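Local coordinates for polymerase X (Deinococcus radiodurans, PDB 2W9M), which probably catalyses template-directed DNA synthesis in repair as a family X polymerase, and carries a PHP domain that binds a cluster of zinc ions, at residues M330-S335 with A512-A517; R12-L17 with R42-L47; R266-T271 with H292-P297; R111-A116 with A134-F139. One frame throughout, in Å; residues are numbered along the deposited sequence.

Contact 1 of 4, residues M330-S335 with A512-A517. With ZN (zinc ion), chain D.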
loop_
_atom_site.group_PDB
_atom_site.type_symbol
_atom_site.label_atom_id
_atom_site.label_comp_id
_atom_site.label_asym_id
_atom_site.label_seq_id
_atom_site.Cartn_x
_atom_site.Cartn_y
_atom_site.Cartn_z
ATOM N N MET A 330 3.510 4.225 -14.973
ATOM C CA MET A 330 3.205 4.382 -13.552
ATOM C C MET A 330 1.950 5.226 -13.350
ATOM O O MET A 330 2.027 6.440 -13.166
ATOM C CB MET A 330 4.393 5.003 -12.815
ATOM C CG MET A 330 5.633 4.118 -12.790
ATOM S SD MET A 330 5.617 2.893 -11.464
ATOM C CE MET A 330 4.301 1.798 -11.998
ATOM N N ILE A 331 0.791 4.577 -13.385
ATOM C CA ILE A 331 -0.470 5.310 -13.351
ATOM C C ILE A 331 -1.084 5.357 -11.957
ATOM O O ILE A 331 -0.628 4.670 -11.036
ATOM C CB ILE A 331 -1.498 4.742 -14.355
ATOM C CG1 ILE A 331 -1.951 3.343 -13.933
ATOM C CG2 ILE A 331 -0.917 4.743 -15.769
ATOM C CD1 ILE A 331 -3.027 2.752 -14.832
ATOM N N HIS A 332 -2.120 6.179 -11.821
ATOM C CA HIS A 332 -2.770 6.424 -10.541
ATOM C C HIS A 332 -1.785 6.981 -9.509
ATOM O O HIS A 332 -1.454 6.327 -8.528
ATOM C CB HIS A 332 -3.462 5.155 -10.033
ATOM C CG HIS A 332 -4.310 5.379 -8.826
ATOM N ND1 HIS A 332 -4.804 4.341 -8.057
ATOM C CD2 HIS A 332 -4.741 6.516 -8.235
ATOM C CE1 HIS A 332 -5.508 4.834 -7.059
ATOM N NE2 HIS A 332 -5.487 6.156 -7.141
ATOM N N THR A 333 -1.318 8.199 -9.756
ATOM C CA THR A 333 -0.438 8.897 -8.829
ATOM C C THR A 333 -1.102 10.213 -8.430
ATOM O O THR A 333 -1.967 10.713 -9.148
ATOM C CB THR A 333 0.917 9.200 -9.473
ATOM O OG1 THR A 333 0.720 10.055 -10.605
ATOM C CG2 THR A 333 1.599 7.916 -9.930
ATOM N N HIS A 334 -0.711 10.769 -7.288
ATOM C CA HIS A 334 -1.304 12.020 -6.819
ATOM C C HIS A 334 -0.281 13.148 -6.746
ATOM O O HIS A 334 0.905 12.910 -6.532
ATOM C CB HIS A 334 -1.993 11.826 -5.465
ATOM C CG HIS A 334 -3.185 10.924 -5.527
ATOM N ND1 HIS A 334 -4.478 11.396 -5.551
ATOM C CD2 HIS A 334 -3.276 9.573 -5.586
ATOM C CE1 HIS A 334 -5.318 10.378 -5.618
ATOM N NE2 HIS A 334 -4.610 9.261 -5.642
ATOM N N SER A 335 -0.756 14.374 -6.935
ATOM C CA SER A 335 0.109 15.545 -6.945
ATOM C C SER A 335 -0.392 16.604 -5.973
ATOM O O SER A 335 -1.398 16.420 -5.286
ATOM C CB SER A 335 0.162 16.149 -8.348
ATOM O OG SER A 335 -1.048 16.829 -8.655
ATOM N N ALA A 512 -3.862 -3.924 -13.141
ATOM C CA ALA A 512 -2.959 -2.791 -13.143
ATOM C C ALA A 512 -2.260 -2.693 -11.786
ATOM O O ALA A 512 -2.915 -2.543 -10.752
ATOM C CB ALA A 512 -3.727 -1.508 -13.452
ATOM N N ILE A 513 -0.936 -2.795 -11.786
ATOM C CA ILE A 513 -0.169 -2.631 -10.558
ATOM C C ILE A 513 0.158 -1.157 -10.355
ATOM O O ILE A 513 1.102 -0.634 -10.942
ATOM C CB ILE A 513 1.123 -3.471 -10.572
ATOM C CG1 ILE A 513 0.802 -4.931 -10.890
ATOM C CG2 ILE A 513 1.834 -3.388 -9.231
ATOM C CD1 ILE A 513 2.033 -5.805 -11.068
ATOM N N ASN A 514 -0.641 -0.495 -9.524
ATOM C CA ASN A 514 -0.544 0.952 -9.328
ATOM C C ASN A 514 -0.090 1.316 -7.918
ATOM O O ASN A 514 -0.585 0.762 -6.937
ATOM C CB ASN A 514 -1.894 1.614 -9.618
ATOM C CG ASN A 514 -2.392 1.346 -11.038
ATOM O OD1 ASN A 514 -1.642 0.872 -11.898
ATOM N ND2 ASN A 514 -3.663 1.652 -11.288
ATOM N N THR A 515 0.839 2.260 -7.822
ATOM C CA THR A 515 1.436 2.632 -6.544
ATOM C C THR A 515 0.535 3.539 -5.699
ATOM O O THR A 515 0.627 3.545 -4.467
ATOM C CB THR A 515 2.776 3.348 -6.760
ATOM O OG1 THR A 515 2.564 4.520 -7.562
ATOM C CG2 THR A 515 3.759 2.436 -7.467
ATOM N N ASP A 516 -0.330 4.306 -6.358
ATOM C CA ASP A 516 -1.153 5.294 -5.669
ATOM C C ASP A 516 -0.266 6.279 -4.910
ATOM O O ASP A 516 -0.616 6.735 -3.820
ATOM C CB ASP A 516 -2.129 4.606 -4.711
ATOM C CG ASP A 516 -3.327 5.475 -4.373
ATOM O OD1 ASP A 516 -3.337 6.653 -4.779
ATOM O OD2 ASP A 516 -4.260 4.983 -3.702
ATOM N N ALA A 517 0.884 6.601 -5.495
ATOM C CA ALA A 517 1.869 7.476 -4.856
ATOM C C ALA A 517 1.340 8.879 -4.550
ATOM O O ALA A 517 0.823 9.567 -5.429
ATOM C CB ALA A 517 3.128 7.567 -5.716
HETATM ZN ZN ZN D . -5.628 7.261 -5.168
HETATM O O HOH W 1 1.746 3.925 -10.116
#
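Segments 330-335 and 512-517 run in roughly the same direction, their directions 36° apart. The backbone of His-334 gives its N-H to Ala-517 O, 2.7 Å from N to O. Further back along both chains a water donates to Ile-331 O and accepts from Thr-515 N. Three side chains grip one zinc ion. His-332 NE2 and His-334 NE2 each lie 2.3 Å from the zinc, and Asp-516 OD1 lies 2.4 Å from it. Glu-401 completes the site. Asp-516 OD1 sits over one face of the His-332 ring but at the edge of the His-334 ring. His-332 CG, anti to the backbone N (chi1 -172°), starts the ring toward Asp-516. Glu-487 accepts hydrogen bonds from both His-332 ND1 and Asn-514 ND2, and so ties the metal ligand to its neighbour. Asn-514 also lays its amide against Ile-331, with OD1 3.2 Å from CG1; Asn-545 ND2 donates to OD1. An alanine in place of Asn-514 would probably leave Glu-487 one donor short, Asn-545 without this acceptor and a gap beside Ile-331 CG1. The outermost strands of the seven-stranded parallel sheet meet at their C-terminal ends around a metal, as in the PHP-domain barrel with its trinuclear zinc site.

Contact 2 of 4, residues R12-L17 with R42-L47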
loop_
_atom_site.group_PDB
_atom_site.type_symbol
_atom_site.label_atom_id
_atom_site.label_comp_id
_atom_site.label_asym_id
_atom_site.label_seq_id
_atom_site.Cartn_x
_atom_site.Cartn_y
_atom_site.Cartn_z
ATOM N N ARG A 12 -16.264 18.851 23.995
ATOM C CA ARG A 12 -15.830 17.792 23.091
ATOM C C ARG A 12 -16.168 18.125 21.634
ATOM O O ARG A 12 -15.419 17.778 20.719
ATOM C CB ARG A 12 -16.459 16.452 23.482
ATOM C CG ARG A 12 -15.716 15.266 22.912
ATOM C CD ARG A 12 -16.644 14.146 22.483
ATOM N NE ARG A 12 -15.936 13.224 21.603
ATOM C CZ ARG A 12 -15.071 12.309 22.028
ATOM N NH1 ARG A 12 -14.818 12.189 23.325
ATOM N NH2 ARG A 12 -14.459 11.515 21.159
ATOM N N LEU A 13 -17.304 18.787 21.432
ATOM C CA LEU A 13 -17.714 19.244 20.108
ATOM C C LEU A 13 -16.734 20.293 19.586
ATOM O O LEU A 13 -16.364 20.289 18.409
ATOM C CB LEU A 13 -19.127 19.837 20.159
ATOM C CG LEU A 13 -20.219 19.033 20.868
ATOM C CD1 LEU A 13 -21.544 19.786 20.852
ATOM C CD2 LEU A 13 -20.377 17.655 20.246
ATOM N N VAL A 14 -16.315 21.194 20.467
ATOM C CA VAL A 14 -15.354 22.218 20.087
ATOM C C VAL A 14 -14.057 21.580 19.598
ATOM O O VAL A 14 -13.412 22.090 18.683
ATOM C CB VAL A 14 -15.048 23.175 21.254
ATOM C CG1 VAL A 14 -14.112 24.277 20.797
ATOM C CG2 VAL A 14 -16.328 23.769 21.799
ATOM N N HIS A 15 -13.686 20.454 20.204
ATOM C CA HIS A 15 -12.436 19.776 19.872
ATOM C C HIS A 15 -12.499 19.092 18.506
ATOM O O HIS A 15 -11.550 19.150 17.725
ATOM C CB HIS A 15 -12.081 18.752 20.949
ATOM C CG HIS A 15 -10.613 18.500 21.076
ATOM N ND1 HIS A 15 -9.786 18.348 19.983
ATOM C CD2 HIS A 15 -9.821 18.371 22.166
ATOM C CE1 HIS A 15 -8.549 18.142 20.395
ATOM N NE2 HIS A 15 -8.542 18.149 21.716
ATOM N N ALA A 16 -13.618 18.433 18.227
ATOM C CA ALA A 16 -13.832 17.810 16.926
ATOM C C ALA A 16 -13.846 18.866 15.827
ATOM O O ALA A 16 -13.243 18.678 14.773
ATOM C CB ALA A 16 -15.129 17.015 16.920
ATOM N N LEU A 17 -14.535 19.976 16.080
ATOM C CA LEU A 17 -14.578 21.085 15.128
ATOM C C LEU A 17 -13.184 21.650 14.892
ATOM O O LEU A 17 -12.838 22.009 13.769
ATOM C CB LEU A 17 -15.517 22.194 15.616
ATOM C CG LEU A 17 -17.014 21.869 15.621
ATOM C CD1 LEU A 17 -17.820 22.991 16.258
ATOM C CD2 LEU A 17 -17.504 21.588 14.211
ATOM N N ARG A 42 -14.623 28.558 17.670
ATOM C CA ARG A 42 -14.405 29.717 18.527
ATOM C C ARG A 42 -15.721 30.281 19.057
ATOM O O ARG A 42 -15.746 30.950 20.086
ATOM C CB ARG A 42 -13.621 30.804 17.784
ATOM C CG ARG A 42 -12.347 30.303 17.120
ATOM C CD ARG A 42 -11.271 31.380 17.097
ATOM N NE ARG A 42 -9.968 30.844 16.708
ATOM C CZ ARG A 42 -8.805 31.283 17.185
ATOM N NH1 ARG A 42 -8.777 32.258 18.082
ATOM N NH2 ARG A 42 -7.670 30.736 16.773
ATOM N N SER A 43 -16.812 30.009 18.345
ATOM C CA SER A 43 -18.137 30.465 18.758
ATOM C C SER A 43 -18.734 29.544 19.821
ATOM O O SER A 43 -19.295 30.011 20.811
ATOM C CB SER A 43 -19.079 30.573 17.553
ATOM O OG SER A 43 -18.712 31.651 16.703
ATOM N N LEU A 44 -18.613 28.236 19.613
ATOM C CA LEU A 44 -19.043 27.266 20.614
ATOM C C LEU A 44 -18.251 27.447 21.900
ATOM O O LEU A 44 -18.644 26.953 22.958
ATOM C CB LEU A 44 -18.876 25.836 20.099
ATOM C CG LEU A 44 -20.041 25.260 19.295
ATOM C CD1 LEU A 44 -19.787 23.795 18.979
ATOM C CD2 LEU A 44 -21.342 25.423 20.063
ATOM N N GLU A 45 -17.133 28.156 21.796
ATOM C CA GLU A 45 -16.308 28.469 22.954
ATOM C C GLU A 45 -17.128 29.228 23.996
ATOM O O GLU A 45 -17.569 28.649 24.990
ATOM C CB GLU A 45 -15.098 29.305 22.537
ATOM C CG GLU A 45 -13.870 29.072 23.392
ATOM C CD GLU A 45 -13.226 27.731 23.112
ATOM O OE1 GLU A 45 -13.061 27.391 21.921
ATOM O OE2 GLU A 45 -12.882 27.016 24.079
ATOM N N GLU A 46 -17.334 30.522 23.760
ATOM C CA GLU A 46 -18.108 31.360 24.674
ATOM C C GLU A 46 -19.608 31.137 24.499
ATOM O O GLU A 46 -20.263 31.845 23.733
ATOM C CB GLU A 46 -17.786 32.840 24.464
ATOM C CG GLU A 46 -16.349 33.123 24.064
ATOM C CD GLU A 46 -16.126 32.980 22.572
ATOM O OE1 GLU A 46 -17.111 32.721 21.848
ATOM O OE2 GLU A 46 -14.968 33.130 22.124
ATOM N N LEU A 47 -20.141 30.153 25.215
ATOM C CA LEU A 47 -21.559 29.819 25.145
ATOM C C LEU A 47 -21.979 29.051 26.389
ATOM O O LEU A 47 -21.760 27.843 26.489
ATOM C CB LEU A 47 -21.864 28.982 23.900
ATOM C CG LEU A 47 -21.962 29.708 22.557
ATOM C CD1 LEU A 47 -22.154 28.711 21.430
ATOM C CD2 LEU A 47 -23.090 30.726 22.578
#
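Leu-44 meets Leu-13, Val-14 and Leu-17 in a small apolar contact between helices 10-26 and 34-45. The nearest CA atoms are those of Val-14 and Leu-44, 6.3 Å apart. Val-14 CG2 packs on Leu-44 CB at 3.7 Å, and the two side chains lie alongside, pointing opposite ways. The isobutyl end of Leu-44 reaches further. Its CD1 touches Leu-17 CD1 at 3.5 Å, where the two side chains cross at about a right angle. The same Leu-44 CD1 lies 4.2 Å from Leu-13 CB. One methyl is therefore shared by two residues a helical turn apart.

The second kind of contact is mixed. Glu-45 bends at chi2 (73°) and brings its carboxylate to the other branch of Val-14. OE1 rests 3.5 Å from Val-14 CG1, which is anti to the backbone N (chi1 -176°). The two branches of Val-14 thus have different neighbours, one apolar and one a carboxylate oxygen. No hydrogen bond crosses between the segments.

Helix 67-79 adds to the same layer, with Phe-76 against Leu-13 and Leu-73 against Leu-44. Ala-41 and Tyr-37, earlier on helix 34-45, continue the contact with Leu-17. This is helix-to-helix packing inside the N-terminal helix-hairpin-helix domain, which probably corresponds to the 8 kDa domain of DNA polymerase beta.

Contact 3 of 4, residues R266-T271 with H292-P297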
loop_
_atom_site.group_PDB
_atom_site.type_symbol
_atom_site.label_atom_id
_atom_site.label_comp_id
_atom_site.label_asym_id
_atom_site.label_seq_id
_atom_site.Cartn_x
_atom_site.Cartn_y
_atom_site.Cartn_z
ATOM N N ARG A 266 9.883 -40.266 2.936
ATOM C CA ARG A 266 10.874 -40.821 2.022
ATOM C C ARG A 266 12.131 -41.303 2.733
ATOM O O ARG A 266 13.126 -41.642 2.088
ATOM C CB ARG A 266 11.226 -39.796 0.947
ATOM C CG ARG A 266 10.047 -39.439 0.077
ATOM C CD ARG A 266 10.216 -38.080 -0.554
ATOM N NE ARG A 266 8.940 -37.559 -1.030
ATOM C CZ ARG A 266 8.588 -37.507 -2.309
ATOM N NH1 ARG A 266 9.424 -37.934 -3.245
ATOM N NH2 ARG A 266 7.403 -37.018 -2.651
ATOM N N GLY A 267 12.084 -41.327 4.062
ATOM C CA GLY A 267 13.161 -41.897 4.850
ATOM C C GLY A 267 14.180 -40.891 5.337
ATOM O O GLY A 267 15.144 -41.253 6.014
ATOM N N PHE A 268 13.972 -39.624 4.995
ATOM C CA PHE A 268 14.874 -38.565 5.429
ATOM C C PHE A 268 14.344 -37.885 6.680
ATOM O O PHE A 268 13.160 -37.982 6.995
ATOM C CB PHE A 268 15.045 -37.511 4.333
ATOM C CG PHE A 268 15.505 -38.066 3.020
ATOM C CD1 PHE A 268 14.586 -38.493 2.077
ATOM C CD2 PHE A 268 16.855 -38.147 2.722
ATOM C CE1 PHE A 268 15.002 -38.999 0.860
ATOM C CE2 PHE A 268 17.278 -38.653 1.510
ATOM C CZ PHE A 268 16.347 -39.080 0.576
ATOM N N THR A 269 15.232 -37.199 7.391
ATOM C CA THR A 269 14.827 -36.304 8.466
ATOM C C THR A 269 15.337 -34.899 8.154
ATOM O O THR A 269 16.547 -34.671 8.100
ATOM C CB THR A 269 15.357 -36.772 9.836
ATOM O OG1 THR A 269 14.664 -37.962 10.234
ATOM C CG2 THR A 269 15.143 -35.697 10.892
ATOM N N LEU A 270 14.415 -33.965 7.928
ATOM C CA LEU A 270 14.788 -32.592 7.588
ATOM C C LEU A 270 14.789 -31.715 8.834
ATOM O O LEU A 270 13.788 -31.620 9.539
ATOM C CB LEU A 270 13.842 -32.009 6.535
ATOM C CG LEU A 270 14.482 -31.174 5.419
ATOM C CD1 LEU A 270 13.483 -30.188 4.825
ATOM C CD2 LEU A 270 15.708 -30.441 5.918
ATOM N N THR A 271 15.923 -31.075 9.095
ATOM C CA THR A 271 16.088 -30.240 10.277
ATOM C C THR A 271 16.941 -29.023 9.925
ATOM O O THR A 271 17.639 -29.024 8.912
ATOM C CB THR A 271 16.746 -31.043 11.423
ATOM O OG1 THR A 271 15.791 -31.958 11.972
ATOM C CG2 THR A 271 17.252 -30.129 12.528
ATOM N N HIS A 292 16.279 -31.767 -4.993
ATOM C CA HIS A 292 16.875 -32.842 -5.785
ATOM C C HIS A 292 16.982 -34.130 -4.978
ATOM O O HIS A 292 16.702 -35.214 -5.485
ATOM C CB HIS A 292 18.257 -32.445 -6.304
ATOM C CG HIS A 292 18.227 -31.719 -7.612
ATOM N ND1 HIS A 292 18.529 -30.379 -7.728
ATOM C CD2 HIS A 292 17.931 -32.148 -8.863
ATOM C CE1 HIS A 292 18.422 -30.014 -8.995
ATOM N NE2 HIS A 292 18.060 -31.068 -9.703
ATOM N N ALA A 293 17.388 -33.999 -3.719
ATOM C CA ALA A 293 17.591 -35.151 -2.845
ATOM C C ALA A 293 16.291 -35.886 -2.522
ATOM O O ALA A 293 16.297 -37.088 -2.263
ATOM C CB ALA A 293 18.290 -34.721 -1.562
ATOM N N LEU A 294 15.181 -35.157 -2.530
ATOM C CA LEU A 294 13.885 -35.743 -2.222
ATOM C C LEU A 294 13.141 -36.069 -3.509
ATOM O O LEU A 294 11.969 -36.442 -3.477
ATOM C CB LEU A 294 13.050 -34.790 -1.359
ATOM C CG LEU A 294 13.691 -34.217 -0.088
ATOM C CD1 LEU A 294 12.670 -33.440 0.731
ATOM C CD2 LEU A 294 14.326 -35.311 0.762
ATOM N N ASP A 295 13.833 -35.930 -4.640
ATOM C CA ASP A 295 13.219 -36.105 -5.958
ATOM C C ASP A 295 11.923 -35.308 -6.095
ATOM O O ASP A 295 10.896 -35.835 -6.527
ATOM C CB ASP A 295 12.981 -37.585 -6.270
ATOM C CG ASP A 295 14.138 -38.214 -7.028
ATOM O OD1 ASP A 295 14.988 -37.460 -7.553
ATOM O OD2 ASP A 295 14.196 -39.461 -7.105
ATOM N N LEU A 296 11.988 -34.035 -5.724
ATOM C CA LEU A 296 10.845 -33.136 -5.797
ATOM C C LEU A 296 11.114 -32.000 -6.773
ATOM O O LEU A 296 12.260 -31.578 -6.943
ATOM C CB LEU A 296 10.537 -32.558 -4.413
ATOM C CG LEU A 296 9.434 -33.223 -3.588
ATOM C CD1 LEU A 296 9.223 -34.669 -4.000
ATOM C CD2 LEU A 296 9.733 -33.107 -2.095
ATOM N N PRO A 297 10.056 -31.513 -7.435
ATOM C CA PRO A 297 10.149 -30.325 -8.293
ATOM C C PRO A 297 10.372 -29.080 -7.446
ATOM O O PRO A 297 9.738 -28.934 -6.401
ATOM C CB PRO A 297 8.765 -30.266 -8.944
ATOM C CG PRO A 297 7.875 -31.015 -7.980
ATOM C CD PRO A 297 8.734 -32.153 -7.537
#
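Two helix ends of the DNA polymerase beta thumb domain meet here, and Phe-268 touches Leu-294 just beyond them. Each helix closes in a Schellman motif, with Gly-267 and Asp-295 as the C-prime residues at positive phi. Leu-294 CD2 lies over one face of the Phe-268 ring, 3.8 Å from the ring centre and offset toward the rim, a CH-pi contact. Its nearest ring atom is CD1, at 3.5 Å. Phe-268 CZ also comes to 3.5 Å from Ala-293 O. The ring gets there with CG anti to the carbonyl carbon (chi1 -55°).

Arg-266, exposed, makes the second part of the contact. Its chain is extended from CG to NE and carries the guanidinium to the second segment. Leu-296 CD1 sits over one face of that group, 3.3 Å from NH2. Arg-266 NH1 lies 3.0 Å from Leu-294 O.

Ala-263 of helix 253-264 touches both Phe-268 and Leu-294, and Leu-275 of strand 274-277 also packs on Phe-268. An alanine at Phe-268 would probably leave Leu-294 CD2 without its ring face and open a gap toward Ala-263. The contact joins the end of helix 287-293 to the start of the three-stranded antiparallel sheet, within the helix and sheet framework of the polymerase beta thumb.

Contact 4 of 4, residues R111-A116 with A134-F139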
loop_
_atom_site.group_PDB
_atom_site.type_symbol
_atom_site.label_atom_id
_atom_site.label_comp_id
_atom_site.label_asym_id
_atom_site.label_seq_id
_atom_site.Cartn_x
_atom_site.Cartn_y
_atom_site.Cartn_z
ATOM N N ARG A 111 2.405 18.633 7.659
ATOM C CA ARG A 111 2.345 19.205 6.324
ATOM C C ARG A 111 3.730 19.377 5.706
ATOM O O ARG A 111 3.897 19.219 4.500
ATOM C CB ARG A 111 1.593 20.534 6.333
ATOM C CG ARG A 111 1.919 21.409 5.150
ATOM C CD ARG A 111 0.731 22.246 4.731
ATOM N NE ARG A 111 1.000 22.934 3.473
ATOM C CZ ARG A 111 0.080 23.200 2.554
ATOM N NH1 ARG A 111 -1.177 22.825 2.748
ATOM N NH2 ARG A 111 0.419 23.832 1.438
ATOM N N SER A 112 4.725 19.691 6.527
ATOM C CA SER A 112 6.077 19.869 6.009
ATOM C C SER A 112 6.761 18.523 5.768
ATOM O O SER A 112 7.621 18.402 4.890
ATOM C CB SER A 112 6.916 20.762 6.929
ATOM O OG SER A 112 7.496 20.015 7.982
ATOM N N LEU A 113 6.378 17.512 6.543
ATOM C CA LEU A 113 6.863 16.158 6.297
ATOM C C LEU A 113 6.338 15.680 4.946
ATOM O O LEU A 113 7.085 15.135 4.129
ATOM C CB LEU A 113 6.422 15.196 7.409
ATOM C CG LEU A 113 7.023 15.376 8.806
ATOM C CD1 LEU A 113 6.471 14.328 9.758
ATOM C CD2 LEU A 113 8.533 15.304 8.763
ATOM N N TRP A 114 5.047 15.904 4.712
ATOM C CA TRP A 114 4.414 15.514 3.458
ATOM C C TRP A 114 5.103 16.188 2.271
ATOM O O TRP A 114 5.445 15.525 1.292
ATOM C CB TRP A 114 2.920 15.860 3.479
ATOM C CG TRP A 114 2.082 14.985 2.607
ATOM C CD1 TRP A 114 1.553 15.302 1.390
ATOM C CD2 TRP A 114 1.673 13.634 2.885
ATOM N NE1 TRP A 114 0.840 14.234 0.893
ATOM C CE2 TRP A 114 0.899 13.204 1.787
ATOM C CE3 TRP A 114 1.890 12.758 3.951
ATOM C CZ2 TRP A 114 0.338 11.923 1.732
ATOM C CZ3 TRP A 114 1.334 11.489 3.892
ATOM C CH2 TRP A 114 0.567 11.084 2.789
ATOM N N LEU A 115 5.319 17.499 2.363
ATOM C CA LEU A 115 5.953 18.231 1.270
ATOM C C LEU A 115 7.413 17.822 1.100
ATOM O O LEU A 115 8.005 18.034 0.043
ATOM C CB LEU A 115 5.850 19.742 1.486
ATOM C CG LEU A 115 4.444 20.348 1.537
ATOM C CD1 LEU A 115 4.536 21.831 1.834
ATOM C CD2 LEU A 115 3.678 20.101 0.244
ATOM N N ALA A 116 7.984 17.226 2.141
ATOM C CA ALA A 116 9.368 16.760 2.094
ATOM C C ALA A 116 9.478 15.319 1.588
ATOM O O ALA A 116 10.578 14.775 1.483
ATOM C CB ALA A 116 10.013 16.888 3.462
ATOM N N ALA A 134 16.025 15.590 10.873
ATOM C CA ALA A 134 16.614 16.700 11.617
ATOM C C ALA A 134 16.940 17.872 10.693
ATOM O O ALA A 134 16.884 19.029 11.104
ATOM C CB ALA A 134 17.862 16.241 12.357
ATOM N N GLY A 135 17.264 17.561 9.440
ATOM C CA GLY A 135 17.667 18.566 8.473
ATOM C C GLY A 135 16.544 19.462 7.990
ATOM O O GLY A 135 16.789 20.468 7.323
ATOM N N LEU A 136 15.310 19.100 8.321
ATOM C CA LEU A 136 14.154 19.911 7.949
ATOM C C LEU A 136 13.992 21.138 8.845
ATOM O O LEU A 136 14.368 21.118 10.019
ATOM C CB LEU A 136 12.869 19.081 8.011
ATOM C CG LEU A 136 12.658 18.011 6.944
ATOM C CD1 LEU A 136 11.315 17.346 7.153
ATOM C CD2 LEU A 136 12.749 18.619 5.557
ATOM N N LYS A 137 13.423 22.202 8.280
ATOM C CA LYS A 137 13.005 23.362 9.058
ATOM C C LYS A 137 12.006 22.943 10.128
ATOM O O LYS A 137 10.989 22.317 9.822
ATOM C CB LYS A 137 12.327 24.394 8.157
ATOM C CG LYS A 137 13.157 25.609 7.798
ATOM C CD LYS A 137 12.229 26.774 7.494
ATOM C CE LYS A 137 12.780 27.686 6.415
ATOM N NZ LYS A 137 11.702 28.554 5.861
ATOM N N GLY A 138 12.287 23.297 11.379
ATOM C CA GLY A 138 11.378 23.001 12.473
ATOM C C GLY A 138 11.755 21.743 13.231
ATOM O O GLY A 138 11.289 21.515 14.349
ATOM N N PHE A 139 12.595 20.919 12.612
ATOM C CA PHE A 139 13.139 19.740 13.271
ATOM C C PHE A 139 14.637 19.909 13.469
ATOM O O PHE A 139 15.321 20.519 12.645
ATOM C CB PHE A 139 12.897 18.484 12.433
ATOM C CG PHE A 139 11.460 18.255 12.077
ATOM C CD1 PHE A 139 10.919 18.814 10.932
ATOM C CD2 PHE A 139 10.656 17.466 12.877
ATOM C CE1 PHE A 139 9.602 18.602 10.600
ATOM C CE2 PHE A 139 9.338 17.248 12.549
ATOM C CZ PHE A 139 8.808 17.816 11.409
#
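Leu-113 and Leu-136 carry the first shell, with Phe-139 beside them. Leu-113 CD2 touches Leu-136 CD1 at 3.8 Å and Phe-139 CZ at 3.7 Å. Leu-113 crosses both partners at about a right angle. One turn along the chain, Ala-116 CB meets both methyls of Leu-136, each at 3.9 Å. Ser-112 approaches the Phe-139 ring at its edge, near the ring plane, with OG 3.6 Å from CE1. That hydroxyl is hydrogen-bonded to Lys-109 O, one turn back in its own helix.

The second shell fixes the loop. Residues Leu-136 to Phe-139 form a type II beta turn, closed by Phe-139 N donating to Leu-136 O at 3.1 Å. Gly-138 has positive phi (97°), where a CB would jam against the carbonyl of Lys-137. The turn brings Leu-136 and Phe-139 to the same helix face. Phe-139 CG, anti to the carbonyl carbon (chi1 -55°), starts the ring toward Ser-112 and Leu-113. Lys-109 makes a cation-pi contact with this ring, and Ile-147 of helix 141-157 also packs against it.

Further out, Trp-114 NE1 bonds to the backbone O of Asp-339, itself a zinc ligand. Through Leu-136 and Phe-139, the hairpin loop of one helix-hairpin-helix motif (131-150) packs on a helix of the preceding one (97-116).

How the contacts relate
Contact 1 is the core site: all its touching residues are buried, and its chemistry is metal ligation with polar bonds. Contacts 2, 3 and 4 lack a clear hydrogen bond across their segments and rely mainly on apolar side chains. Contact 2 is mostly buried but lies far from the chain centre. Contacts 3 and 4 are partly buried; contact 3 adds an arginine and a CH-pi contact, contact 4 a type II beta turn. No two contacts share a helix or strand. Contacts 2, 3 and 4 belong to the polymerase X region of the chain, contact 1 to the PHP domain. Contact 4 comes nearest to contact 1, with nearest atoms about 7 Å apart. Contacts 2 and 3 have centres about 70 Å apart, consistent with an extended chain.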